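Local coordinates for protein alpha-glucosidase ([Eubacterium] rectale, PDB 6PNR) that probably hydrolyses alpha-glycosides of sulfoquinovose, the sugar of plant sulfolipids, as a sulfoquinovosidase of glycoside hydrolase family 31, at residues A[12-17]-A[176-181]; A[17-22]-A[209-214]. All blocks are in the same frame, centred on the assembly; numbering follows the deposited sequence.

Interaction 1: residues A[12-17]-A[176-181]; sequences LFVGEK and NKYYLH
Val14 sets its isopropyl group against Asn176 and Tyr178 where a beta hairpin lies over the eight-stranded antiparallel sheet of the N-terminal beta domain. Val14 is the last residue of strand 10-14 and the first of a type II' turn that leads into strand 17-22. Its CG1 stands 3.6 Å from the backbone O of Asn176, while CG2 comes at a slant to the Tyr178 ring, 4.4 Å from CD2. The torsion splits the two methyls between these partners: CG1 lies anti to the backbone N (chi1 167°) and CG2 takes the place beside that N. Gly15 and Glu16 carry the chain round the turn, Gly15 with a positive phi of 66°. Two backbone hydrogen bonds close it, Val14 N to Lys17 O at 2.8 Å and Lys17 N to Val14 O at 3.1 Å. Lys17 then sends a chain bent at chi2 across the Asn176 side chain, the two at about a right angle. The contact is made by its methylenes more than by its ammonium group. CD sits 3.2 Å from Asn176 OD1 and CE 3.3 Å from it, whereas Lys17 NZ stays 3.6 Å from that same oxygen.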
ATOM      1  N   LEU A  12      20.417 -10.038 -29.871  1.00 45.42           N
ATOM      2  CA  LEU A  12      20.944 -11.306 -29.385  1.00 42.23           C
ATOM      3  C   LEU A  12      19.839 -12.349 -29.442  1.00 45.99           C
ATOM      4  O   LEU A  12      18.732 -12.108 -28.949  1.00 37.39           O
ATOM      5  CB  LEU A  12      21.478 -11.183 -27.952  1.00 43.09           C
ATOM      6  CG  LEU A  12      21.946 -12.493 -27.308  1.00 48.88           C
ATOM      7  CD1 LEU A  12      23.105 -13.090 -28.095  1.00 50.58           C
ATOM      8  CD2 LEU A  12      22.330 -12.297 -25.836  1.00 43.53           C
ATOM      9  N   PHE A  13      20.152 -13.509 -30.018  1.00 43.30           N
ATOM     10  CA  PHE A  13      19.195 -14.592 -30.191  1.00 49.74           C
ATOM     11  C   PHE A  13      19.602 -15.814 -29.377  1.00 49.80           C
ATOM     12  O   PHE A  13      20.789 -16.077 -29.160  1.00 49.85           O
ATOM     13  CB  PHE A  13      19.065 -14.985 -31.673  1.00 49.71           C
ATOM     14  CG  PHE A  13      18.507 -13.895 -32.537  1.00 45.21           C
ATOM     15  CD1 PHE A  13      19.302 -12.826 -32.927  1.00 47.15           C
ATOM     16  CD2 PHE A  13      17.183 -13.930 -32.948  1.00 48.67           C
ATOM     17  CE1 PHE A  13      18.789 -11.804 -33.713  1.00 50.59           C
ATOM     18  CE2 PHE A  13      16.658 -12.911 -33.737  1.00 53.91           C
ATOM     19  CZ  PHE A  13      17.464 -11.847 -34.118  1.00 47.21           C
ATOM     20  N   VAL A  14      18.595 -16.542 -28.907  1.00 48.52           N
ATOM     21  CA  VAL A  14      18.750 -17.884 -28.366  1.00 47.98           C
ATOM     22  C   VAL A  14      17.996 -18.793 -29.324  1.00 54.43           C
ATOM     23  O   VAL A  14      16.759 -18.812 -29.349  1.00 55.93           O
ATOM     24  CB  VAL A  14      18.228 -18.001 -26.927  1.00 50.33           C
ATOM     25  CG1 VAL A  14      18.099 -19.462 -26.507  1.00 49.65           C
ATOM     26  CG2 VAL A  14      19.157 -17.284 -25.981  1.00 44.78           C
ATOM     27  N   GLY A  15      18.742 -19.535 -30.136  1.00 59.69           N
ATOM     28  CA  GLY A  15      18.147 -20.237 -31.250  1.00 61.59           C
ATOM     29  C   GLY A  15      17.614 -19.249 -32.266  1.00 60.21           C
ATOM     30  O   GLY A  15      18.362 -18.414 -32.787  1.00 57.02           O
ATOM     31  N   GLU A  16      16.315 -19.326 -32.547  1.00 57.26           N
ATOM     32  CA  GLU A  16      15.654 -18.371 -33.424  1.00 68.14           C
ATOM     33  C   GLU A  16      14.746 -17.418 -32.651  1.00 62.81           C
ATOM     34  O   GLU A  16      13.874 -16.772 -33.243  1.00 63.82           O
ATOM     35  CB  GLU A  16      14.871 -19.111 -34.508  1.00 69.77           C
ATOM     36  CG  GLU A  16      15.745 -19.974 -35.405  1.00 72.29           C
ATOM     37  CD  GLU A  16      14.957 -21.070 -36.098  1.00 81.57           C
ATOM     38  OE1 GLU A  16      13.838 -20.784 -36.585  1.00 72.73           O
ATOM     39  OE2 GLU A  16      15.452 -22.219 -36.138  1.00 78.27           O
ATOM     40  N   LYS A  17      14.936 -17.310 -31.338  1.00 59.73           N
ATOM     41  CA  LYS A  17      14.161 -16.406 -30.496  1.00 57.98           C
ATOM     42  C   LYS A  17      15.049 -15.239 -30.084  1.00 46.30           C
ATOM     43  O   LYS A  17      16.118 -15.443 -29.503  1.00 47.56           O
ATOM     44  CB  LYS A  17      13.615 -17.139 -29.270  1.00 51.98           C
ATOM     45  CG  LYS A  17      12.221 -16.713 -28.842  1.00 53.05           C
ATOM     46  CD  LYS A  17      11.379 -17.941 -28.511  1.00 55.86           C
ATOM     47  CE  LYS A  17       9.964 -17.567 -28.098  1.00 55.01           C
ATOM     48  NZ  LYS A  17       9.099 -18.777 -27.942  1.00 57.11           N
ATOM     49  N   ASN A 176      12.395 -19.691 -22.634  1.00 34.78           N
ATOM     50  CA  ASN A 176      13.307 -19.786 -23.775  1.00 36.82           C
ATOM     51  C   ASN A 176      14.576 -20.565 -23.437  1.00 40.86           C
ATOM     52  O   ASN A 176      15.485 -20.599 -24.273  1.00 42.71           O
ATOM     53  CB  ASN A 176      13.684 -18.389 -24.278  1.00 33.52           C
ATOM     54  CG  ASN A 176      12.497 -17.627 -24.815  1.00 36.93           C
ATOM     55  OD1 ASN A 176      11.525 -18.218 -25.280  1.00 39.95           O
ATOM     56  ND2 ASN A 176      12.563 -16.304 -24.742  1.00 42.78           N
ATOM     57  N   LYS A 177      14.647 -21.144 -22.234  1.00 38.29           N
ATOM     58  CA  LYS A 177      15.746 -22.026 -21.824  1.00 38.08           C
ATOM     59  C   LYS A 177      17.078 -21.279 -21.769  1.00 40.13           C
ATOM     60  O   LYS A 177      18.088 -21.707 -22.327  1.00 37.60           O
ATOM     61  CB  LYS A 177      15.836 -23.258 -22.720  1.00 37.64           C
ATOM     62  CG  LYS A 177      14.765 -24.292 -22.408  1.00 42.90           C
ATOM     63  CD  LYS A 177      14.917 -25.531 -23.264  1.00 53.38           C
ATOM     64  CE  LYS A 177      13.615 -26.301 -23.331  1.00 47.78           C
ATOM     65  NZ  LYS A 177      13.754 -27.569 -24.089  1.00 54.49           N
ATOM     66  N   TYR A 178      17.057 -20.141 -21.081  1.00 31.57           N
ATOM     67  CA  TYR A 178      18.255 -19.454 -20.633  1.00 33.14           C
ATOM     68  C   TYR A 178      18.031 -19.014 -19.190  1.00 36.26           C
ATOM     69  O   TYR A 178      16.892 -18.920 -18.718  1.00 31.30           O
ATOM     70  CB  TYR A 178      18.598 -18.239 -21.523  1.00 34.51           C
ATOM     71  CG  TYR A 178      17.625 -17.057 -21.426  1.00 38.10           C
ATOM     72  CD1 TYR A 178      17.725 -16.130 -20.393  1.00 34.09           C
ATOM     73  CD2 TYR A 178      16.630 -16.855 -22.382  1.00 35.92           C
ATOM     74  CE1 TYR A 178      16.856 -15.064 -20.294  1.00 35.40           C
ATOM     75  CE2 TYR A 178      15.757 -15.785 -22.296  1.00 31.39           C
ATOM     76  CZ  TYR A 178      15.872 -14.892 -21.245  1.00 38.15           C
ATOM     77  OH  TYR A 178      15.015 -13.814 -21.129  1.00 33.18           O
ATOM     78  N   TYR A 179      19.126 -18.764 -18.484  1.00 37.17           N
ATOM     79  CA  TYR A 179      19.079 -18.009 -17.243  1.00 35.52           C
ATOM     80  C   TYR A 179      19.870 -16.730 -17.438  1.00 33.45           C
ATOM     81  O   TYR A 179      20.794 -16.671 -18.258  1.00 32.93           O
ATOM     82  CB  TYR A 179      19.623 -18.803 -16.032  1.00 34.49           C
ATOM     83  CG  TYR A 179      21.131 -18.836 -15.871  1.00 31.35           C
ATOM     84  CD1 TYR A 179      21.806 -17.848 -15.151  1.00 33.50           C
ATOM     85  CD2 TYR A 179      21.872 -19.886 -16.385  1.00 31.49           C
ATOM     86  CE1 TYR A 179      23.186 -17.899 -14.988  1.00 37.55           C
ATOM     87  CE2 TYR A 179      23.243 -19.946 -16.222  1.00 33.78           C
ATOM     88  CZ  TYR A 179      23.897 -18.953 -15.542  1.00 33.84           C
ATOM     89  OH  TYR A 179      25.267 -19.031 -15.397  1.00 34.69           O
ATOM     90  N   LEU A 180      19.486 -15.702 -16.691  1.00 26.98           N
ATOM     91  CA  LEU A 180      20.142 -14.409 -16.734  1.00 26.58           C
ATOM     92  C   LEU A 180      20.439 -13.998 -15.304  1.00 29.87           C
ATOM     93  O   LEU A 180      19.559 -14.072 -14.439  1.00 28.23           O
ATOM     94  CB  LEU A 180      19.264 -13.352 -17.436  1.00 27.31           C
ATOM     95  CG  LEU A 180      19.790 -11.922 -17.614  1.00 23.88           C
ATOM     96  CD1 LEU A 180      19.049 -11.246 -18.752  1.00 28.07           C
ATOM     97  CD2 LEU A 180      19.651 -11.090 -16.354  1.00 25.40           C
ATOM     98  N   HIS A 181      21.664 -13.560 -15.064  1.00 28.02           N
ATOM     99  CA  HIS A 181      22.111 -13.119 -13.754  1.00 28.79           C
ATOM    100  C   HIS A 181      22.645 -11.702 -13.865  1.00 35.90           C
ATOM    101  O   HIS A 181      23.412 -11.396 -14.786  1.00 31.42           O
ATOM    102  CB  HIS A 181      23.213 -14.030 -13.199  1.00 29.83           C
ATOM    103  CG  HIS A 181      23.752 -13.563 -11.885  1.00 32.13           C
ATOM    104  ND1 HIS A 181      22.956 -13.443 -10.765  1.00 28.95           N
ATOM    105  CD2 HIS A 181      24.989 -13.151 -11.517  1.00 33.94           C
ATOM    106  CE1 HIS A 181      23.685 -12.989  -9.757  1.00 33.08           C
ATOM    107  NE2 HIS A 181      24.924 -12.810 -10.187  1.00 33.78           N
TER

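Interaction 2: residues A[17-22]-A[209-214]; sequences KRILEH and IRIECA
Ile19 and Leu20, although consecutive in strand 17-22, both send a side chain to Ile211, because a classic beta bulge interrupts the usual alternation of sides. The two residues together face Leu12 of the adjoining strand 10-14, and the extra residue brings neighbouring side chains round to the same partner. The backbones themselves stay well apart: the closest pair of CA atoms, in Ile19 and Ile211, is 10.0 Å apart, and no hydrogen bond links the segments. This is the face-to-face packing of one sheet on another, made by three buried aliphatic side chains.

Ile211 divides its branches between its two partners. CG2, the short branch, meets Ile19 CD1 tip to tip at 3.9 Å, and CD1, at the end of the long branch, meets Leu20 CD1 in the same manner at 4.0 Å. Ile19 reaches across with CG1 between its backbone N and carbonyl carbon (chi1 66°), with CD1 leading toward Ile211. Around these methyls, Tyr178 touches both Ile19 and Ile211, and Ile90 of strand 87-94 packs against Leu20.

The charged residues keep to other surfaces. Arg18 NE pairs with Glu21 OE1 at 3.2 Å along the strand. On the other segment, Arg210 NH2 donates to Glu212 OE1 at 3.2 Å, meeting the oxygen from above the carboxylate plane; helix 217-228 lies on this side, with Arg223 touching Glu212.

Each ion pair thus joins residues of one segment, and neither crosses the interface. What holds these two segments against each other is methyl contact at van der Waals distance, so the hold is apolar, without the directional demands of hydrogen bonding.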
ATOM      1  N   LYS A  17      14.936 -17.310 -31.338  1.00 59.73           N
ATOM      2  CA  LYS A  17      14.161 -16.406 -30.496  1.00 57.98           C
ATOM      3  C   LYS A  17      15.049 -15.239 -30.084  1.00 46.30           C
ATOM      4  O   LYS A  17      16.118 -15.443 -29.503  1.00 47.56           O
ATOM      5  CB  LYS A  17      13.615 -17.139 -29.270  1.00 51.98           C
ATOM      6  CG  LYS A  17      12.221 -16.713 -28.842  1.00 53.05           C
ATOM      7  CD  LYS A  17      11.379 -17.941 -28.511  1.00 55.86           C
ATOM      8  CE  LYS A  17       9.964 -17.567 -28.098  1.00 55.01           C
ATOM      9  NZ  LYS A  17       9.099 -18.777 -27.942  1.00 57.11           N
ATOM     10  N   ARG A  18      14.609 -14.024 -30.393  1.00 49.99           N
ATOM     11  CA  ARG A  18      15.345 -12.822 -30.022  1.00 50.24           C
ATOM     12  C   ARG A  18      15.133 -12.545 -28.536  1.00 50.75           C
ATOM     13  O   ARG A  18      13.991 -12.396 -28.088  1.00 47.35           O
ATOM     14  CB  ARG A  18      14.876 -11.641 -30.871  1.00 48.99           C
ATOM     15  CG  ARG A  18      15.752 -10.401 -30.780  1.00 54.93           C
ATOM     16  CD  ARG A  18      15.225  -9.257 -31.644  1.00 58.42           C
ATOM     17  NE  ARG A  18      13.832  -8.924 -31.342  1.00 68.16           N
ATOM     18  CZ  ARG A  18      12.802  -9.249 -32.117  1.00 70.60           C
ATOM     19  NH1 ARG A  18      13.009  -9.911 -33.248  1.00 77.25           N
ATOM     20  NH2 ARG A  18      11.566  -8.910 -31.765  1.00 70.37           N
ATOM     21  N   ILE A  19      16.218 -12.483 -27.765  1.00 44.12           N
ATOM     22  CA  ILE A  19      16.105 -12.184 -26.341  1.00 41.40           C
ATOM     23  C   ILE A  19      16.613 -10.791 -25.975  1.00 42.74           C
ATOM     24  O   ILE A  19      16.220 -10.270 -24.919  1.00 42.31           O
ATOM     25  CB  ILE A  19      16.806 -13.248 -25.471  1.00 40.92           C
ATOM     26  CG1 ILE A  19      18.308 -13.242 -25.702  1.00 44.82           C
ATOM     27  CG2 ILE A  19      16.228 -14.633 -25.720  1.00 39.00           C
ATOM     28  CD1 ILE A  19      19.062 -14.026 -24.641  1.00 43.64           C
ATOM     29  N   LEU A  20      17.464 -10.173 -26.789  1.00 36.73           N
ATOM     30  CA  LEU A  20      17.926  -8.815 -26.535  1.00 35.44           C
ATOM     31  C   LEU A  20      17.769  -7.979 -27.791  1.00 42.55           C
ATOM     32  O   LEU A  20      17.994  -8.465 -28.904  1.00 40.94           O
ATOM     33  CB  LEU A  20      19.398  -8.767 -26.091  1.00 36.81           C
ATOM     34  CG  LEU A  20      19.770  -9.316 -24.713  1.00 37.36           C
ATOM     35  CD1 LEU A  20      21.218  -8.991 -24.394  1.00 33.09           C
ATOM     36  CD2 LEU A  20      18.847  -8.753 -23.624  1.00 30.74           C
ATOM     37  N   GLU A  21      17.404  -6.715 -27.609  1.00 38.64           N
ATOM     38  CA  GLU A  21      17.342  -5.786 -28.728  1.00 44.03           C
ATOM     39  C   GLU A  21      17.604  -4.378 -28.228  1.00 44.20           C
ATOM     40  O   GLU A  21      17.118  -3.991 -27.161  1.00 44.40           O
ATOM     41  CB  GLU A  21      15.986  -5.841 -29.438  1.00 49.81           C
ATOM     42  CG  GLU A  21      15.878  -4.870 -30.610  1.00 64.74           C
ATOM     43  CD  GLU A  21      14.505  -4.873 -31.252  1.00 71.21           C
ATOM     44  OE1 GLU A  21      13.683  -5.755 -30.913  1.00 71.58           O
ATOM     45  OE2 GLU A  21      14.246  -3.987 -32.096  1.00 74.30           O
ATOM     46  N   HIS A  22      18.390  -3.626 -28.993  1.00 38.95           N
ATOM     47  CA  HIS A  22      18.483  -2.184 -28.830  1.00 43.25           C
ATOM     48  C   HIS A  22      18.321  -1.524 -30.187  1.00 50.72           C
ATOM     49  O   HIS A  22      19.164  -1.700 -31.070  1.00 51.20           O
ATOM     50  CB  HIS A  22      19.802  -1.735 -28.209  1.00 39.62           C
ATOM     51  CG  HIS A  22      19.901  -0.247 -28.082  1.00 44.77           C
ATOM     52  ND1 HIS A  22      19.469   0.437 -26.965  1.00 45.16           N
ATOM     53  CD2 HIS A  22      20.325   0.697 -28.958  1.00 42.57           C
ATOM     54  CE1 HIS A  22      19.651   1.733 -27.144  1.00 45.22           C
ATOM     55  NE2 HIS A  22      20.168   1.917 -28.346  1.00 44.25           N
ATOM     56  N   ILE A 209      26.133  -8.375 -16.743  1.00 35.28           N
ATOM     57  CA  ILE A 209      24.973  -9.239 -16.898  1.00 30.29           C
ATOM     58  C   ILE A 209      25.436 -10.484 -17.636  1.00 38.72           C
ATOM     59  O   ILE A 209      26.185 -10.390 -18.618  1.00 36.73           O
ATOM     60  CB  ILE A 209      23.817  -8.527 -17.627  1.00 34.41           C
ATOM     61  CG1 ILE A 209      23.209  -7.458 -16.697  1.00 34.50           C
ATOM     62  CG2 ILE A 209      22.757  -9.546 -18.095  1.00 31.70           C
ATOM     63  CD1 ILE A 209      22.091  -6.619 -17.307  1.00 31.94           C
ATOM     64  N   ARG A 210      25.020 -11.643 -17.136  1.00 33.47           N
ATOM     65  CA  ARG A 210      25.433 -12.944 -17.633  1.00 33.11           C
ATOM     66  C   ARG A 210      24.206 -13.683 -18.143  1.00 32.61           C
ATOM     67  O   ARG A 210      23.165 -13.702 -17.476  1.00 34.85           O
ATOM     68  CB  ARG A 210      26.125 -13.731 -16.517  1.00 34.78           C
ATOM     69  CG  ARG A 210      26.598 -15.094 -16.900  1.00 37.88           C
ATOM     70  CD  ARG A 210      27.217 -15.781 -15.699  1.00 38.01           C
ATOM     71  NE  ARG A 210      27.600 -17.136 -16.042  1.00 42.62           N
ATOM     72  CZ  ARG A 210      28.826 -17.480 -16.420  1.00 43.92           C
ATOM     73  NH1 ARG A 210      29.785 -16.558 -16.469  1.00 40.20           N
ATOM     74  NH2 ARG A 210      29.091 -18.745 -16.732  1.00 41.75           N
ATOM     75  N   ILE A 211      24.312 -14.252 -19.338  1.00 30.85           N
ATOM     76  CA  ILE A 211      23.215 -14.985 -19.961  1.00 32.87           C
ATOM     77  C   ILE A 211      23.762 -16.309 -20.468  1.00 39.46           C
ATOM     78  O   ILE A 211      24.768 -16.335 -21.184  1.00 32.96           O
ATOM     79  CB  ILE A 211      22.575 -14.201 -21.120  1.00 31.76           C
ATOM     80  CG1 ILE A 211      22.197 -12.784 -20.689  1.00 39.02           C
ATOM     81  CG2 ILE A 211      21.369 -14.956 -21.646  1.00 39.21           C
ATOM     82  CD1 ILE A 211      21.532 -11.962 -21.799  1.00 33.36           C
ATOM     83  N   GLU A 212      23.103 -17.404 -20.113  1.00 33.75           N
ATOM     84  CA  GLU A 212      23.605 -18.715 -20.482  1.00 35.49           C
ATOM     85  C   GLU A 212      22.432 -19.612 -20.851  1.00 35.45           C
ATOM     86  O   GLU A 212      21.440 -19.663 -20.118  1.00 34.73           O
ATOM     87  CB  GLU A 212      24.430 -19.292 -19.327  1.00 35.68           C
ATOM     88  CG  GLU A 212      25.135 -20.581 -19.621  1.00 42.11           C
ATOM     89  CD  GLU A 212      26.326 -20.830 -18.688  1.00 44.99           C
ATOM     90  OE1 GLU A 212      26.416 -20.199 -17.601  1.00 41.55           O
ATOM     91  OE2 GLU A 212      27.181 -21.656 -19.062  1.00 44.19           O
ATOM     92  N   CYS A 213      22.536 -20.311 -21.982  1.00 31.99           N
ATOM     93  CA  CYS A 213      21.437 -21.129 -22.487  1.00 32.86           C
ATOM     94  C   CYS A 213      21.783 -22.615 -22.421  1.00 34.76           C
ATOM     95  O   CYS A 213      22.914 -23.014 -22.150  1.00 35.33           O
ATOM     96  CB  CYS A 213      21.060 -20.720 -23.924  1.00 38.69           C
ATOM     97  SG  CYS A 213      22.276 -21.196 -25.233  1.00 45.61           S
ATOM     98  N   ALA A 214      20.773 -23.446 -22.658  1.00 29.95           N
ATOM     99  CA  ALA A 214      20.976 -24.885 -22.632  1.00 35.32           C
ATOM    100  C   ALA A 214      19.782 -25.560 -23.286  1.00 40.72           C
ATOM    101  O   ALA A 214      18.692 -24.987 -23.379  1.00 38.11           O
ATOM    102  CB  ALA A 214      21.183 -25.415 -21.204  1.00 37.94           C
TER

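How the interactions relate
From the N terminus, the chain runs along strand 10-14, turns tightly, and returns antiparallel as strand 17-22. Interaction 1 closes a loop of 158 residues, from this turn to the start of strand 178-182. Interaction 2 closes a loop of 186 residues, from the returning strand to strand 208-213. The segments alternate along the chain, so the two closures cross instead of nesting. Their centres are about 4 Å apart, and Lys17 belongs to both. Strands 178-182 and 208-213 are neighbours in the eight-stranded sheet, joined by backbone hydrogen bonding between Tyr179 and Glu212. Together the contacts tie the small N-terminal three-stranded sheet to that larger one.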